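Dihydropteroate synthase (Clostridioides difficile, PDB 6PZ2) catalyses the condensation of a dihydropterin pyrophosphate with p-aminobenzoate to form dihydropteroate, a step of folate synthesis. Local coordinates at residues 51-56 with 91-96. Residues are numbered along the deposited sequence; the frame is centred on the assembly and turned at random.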
loop_
_atom_site.group_PDB
_atom_site.type_symbol
_atom_site.label_atom_id
_atom_site.label_comp_id
_atom_site.label_asym_id
_atom_site.label_seq_id
_atom_site.Cartn_x
_atom_site.Cartn_y
_atom_site.Cartn_z
ATOM N N ILE A 51 -20.450 -0.776 1.679
ATOM C CA ILE A 51 -21.452 -1.290 0.766
ATOM C C ILE A 51 -21.032 -2.726 0.450
ATOM O O ILE A 51 -19.827 -2.998 0.481
ATOM C CB ILE A 51 -21.579 -0.440 -0.516
ATOM C CG1 ILE A 51 -22.642 -0.994 -1.474
ATOM C CG2 ILE A 51 -20.249 -0.319 -1.246
ATOM C CD1 ILE A 51 -23.170 0.021 -2.445
ATOM N N ILE A 52 -21.997 -3.601 0.175
ATOM C CA ILE A 52 -21.734 -5.008 -0.163
ATOM C C ILE A 52 -22.147 -5.242 -1.620
ATOM O O ILE A 52 -23.296 -4.963 -1.970
ATOM C CB ILE A 52 -22.552 -5.961 0.727
ATOM C CG1 ILE A 52 -22.435 -5.667 2.227
ATOM C CG2 ILE A 52 -22.242 -7.407 0.376
ATOM C CD1 ILE A 52 -21.174 -6.159 2.867
ATOM N N ASP A 53 -21.269 -5.849 -2.408
ATOM C CA ASP A 53 -21.485 -6.109 -3.805
ATOM C C ASP A 53 -21.813 -7.593 -3.923
ATOM O O ASP A 53 -20.925 -8.449 -3.848
ATOM C CB ASP A 53 -20.261 -5.803 -4.672
ATOM C CG ASP A 53 -20.484 -5.815 -6.179
ATOM O OD1 ASP A 53 -21.484 -5.207 -6.636
ATOM O OD2 ASP A 53 -19.638 -6.397 -6.905
ATOM N N LEU A 54 -23.079 -7.841 -4.218
ATOM C CA LEU A 54 -23.611 -9.182 -4.202
ATOM C C LEU A 54 -23.719 -9.687 -5.640
ATOM O O LEU A 54 -24.314 -9.034 -6.461
ATOM C CB LEU A 54 -24.988 -9.085 -3.545
ATOM C CG LEU A 54 -25.853 -10.329 -3.638
ATOM C CD1 LEU A 54 -25.189 -11.480 -2.911
ATOM C CD2 LEU A 54 -27.222 -10.012 -3.051
ATOM N N GLY A 55 -23.215 -10.868 -5.938
ATOM C CA GLY A 55 -23.299 -11.364 -7.310
ATOM C C GLY A 55 -23.725 -12.818 -7.350
ATOM O O GLY A 55 -23.266 -13.620 -6.539
ATOM N N GLY A 56 -24.590 -13.162 -8.289
ATOM C CA GLY A 56 -25.053 -14.525 -8.398
ATOM C C GLY A 56 -24.496 -15.205 -9.637
ATOM O O GLY A 56 -24.770 -16.366 -9.891
ATOM N N SER A 91 -25.096 -3.450 -3.439
ATOM C CA SER A 91 -24.846 -3.233 -4.823
ATOM C C SER A 91 -25.149 -4.555 -5.520
ATOM O O SER A 91 -24.726 -5.567 -4.991
ATOM C CB SER A 91 -23.394 -2.848 -4.993
ATOM O OG SER A 91 -22.994 -2.978 -6.333
ATOM N N ILE A 92 -25.785 -4.565 -6.688
ATOM C CA ILE A 92 -26.035 -5.857 -7.308
ATOM C C ILE A 92 -25.100 -5.961 -8.515
ATOM O O ILE A 92 -25.144 -5.173 -9.433
ATOM C CB ILE A 92 -27.516 -6.061 -7.686
ATOM C CG1 ILE A 92 -27.753 -7.381 -8.421
ATOM C CG2 ILE A 92 -28.011 -4.921 -8.564
ATOM C CD1 ILE A 92 -27.732 -8.607 -7.560
ATOM N N ASP A 93 -24.247 -6.960 -8.472
ATOM C CA ASP A 93 -23.271 -7.147 -9.493
ATOM C C ASP A 93 -23.969 -7.936 -10.596
ATOM O O ASP A 93 -23.939 -9.144 -10.574
ATOM C CB ASP A 93 -22.060 -7.921 -8.958
ATOM C CG ASP A 93 -20.883 -8.058 -9.919
ATOM O OD1 ASP A 93 -21.079 -8.209 -11.163
ATOM O OD2 ASP A 93 -19.757 -8.031 -9.400
ATOM N N THR A 94 -24.586 -7.261 -11.534
ATOM C CA THR A 94 -25.219 -7.974 -12.651
ATOM C C THR A 94 -25.145 -7.081 -13.894
ATOM O O THR A 94 -25.231 -5.862 -13.754
ATOM C CB THR A 94 -26.696 -8.291 -12.358
ATOM O OG1 THR A 94 -27.202 -9.106 -13.412
ATOM C CG2 THR A 94 -27.563 -7.055 -12.271
ATOM N N TYR A 95 -25.031 -7.680 -15.077
ATOM C CA TYR A 95 -25.198 -6.937 -16.300
ATOM C C TYR A 95 -26.578 -7.199 -16.911
ATOM O O TYR A 95 -26.846 -6.735 -18.026
ATOM C CB TYR A 95 -24.133 -7.315 -17.332
ATOM C CG TYR A 95 -23.995 -8.788 -17.606
ATOM C CD1 TYR A 95 -24.701 -9.409 -18.623
ATOM C CD2 TYR A 95 -23.097 -9.547 -16.882
ATOM C CE1 TYR A 95 -24.521 -10.751 -18.914
ATOM C CE2 TYR A 95 -22.923 -10.898 -17.136
ATOM C CZ TYR A 95 -23.646 -11.503 -18.147
ATOM O OH TYR A 95 -23.467 -12.839 -18.370
ATOM N N LYS A 96 -27.452 -7.923 -16.210
ATOM C CA LYS A 96 -28.786 -8.216 -16.755
ATOM C C LYS A 96 -29.832 -7.289 -16.127
ATOM O O LYS A 96 -29.975 -7.199 -14.914
ATOM C CB LYS A 96 -29.128 -9.685 -16.531
ATOM C CG LYS A 96 -28.061 -10.641 -17.048
ATOM C CD LYS A 96 -28.462 -12.082 -16.949
ATOM C CE LYS A 96 -27.331 -13.041 -17.252
ATOM N NZ LYS A 96 -26.282 -13.045 -16.205
HETATM O O HOH W 1 -25.737 -11.175 -9.816
#
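Asp53 and Ser91 face the inside of a TIM barrel from neighbouring parallel strands, 51-55 and 90-93, which helix 68-85 joins in a beta-alpha-beta unit. Both side chains extend anti to their backbone N (chi1 -169° for Asp53), which brings their tips together over the sheet. There Ser91 OG donates to Asp53 OD1 at 2.7 Å. The hydroxyl meets that oxygen on the anti side, 23° out of the carboxylate plane. Serine is small enough for this interior and still supplies a hydroxyl that helps to hold the carboxylate's rotation.

The other oxygen, Asp53 OD2, lies only 3.0 Å from Asp93 OD2. The two carboxylate planes are 31° apart. Two acceptors so close would repel; Asp53 OD2 is also salt-bridged to Arg247 and bonded by Asn112, which probably offsets this. Asp53 therefore lies just behind Asp93, whose side chain touches the bound pteroic acid.

Leu54 and Ile92 point to the outer face, where apolar chains suit the layer between barrel and helices. Leu54 packs on Val75, Val78 and Ile79 of helix 68-85, while Ile92 CD1 reaches Leu54 O at 3.6 Å. Between the strands, Ser91 N binds Ile52 O, Leu54 N binds Ser91 O in a nearly straight bond, and Asp93 N binds Leu54 O. Beyond this paired region a water takes over, accepting from Gly56 N and donating to Asp93 O, at 2.8 Å from each.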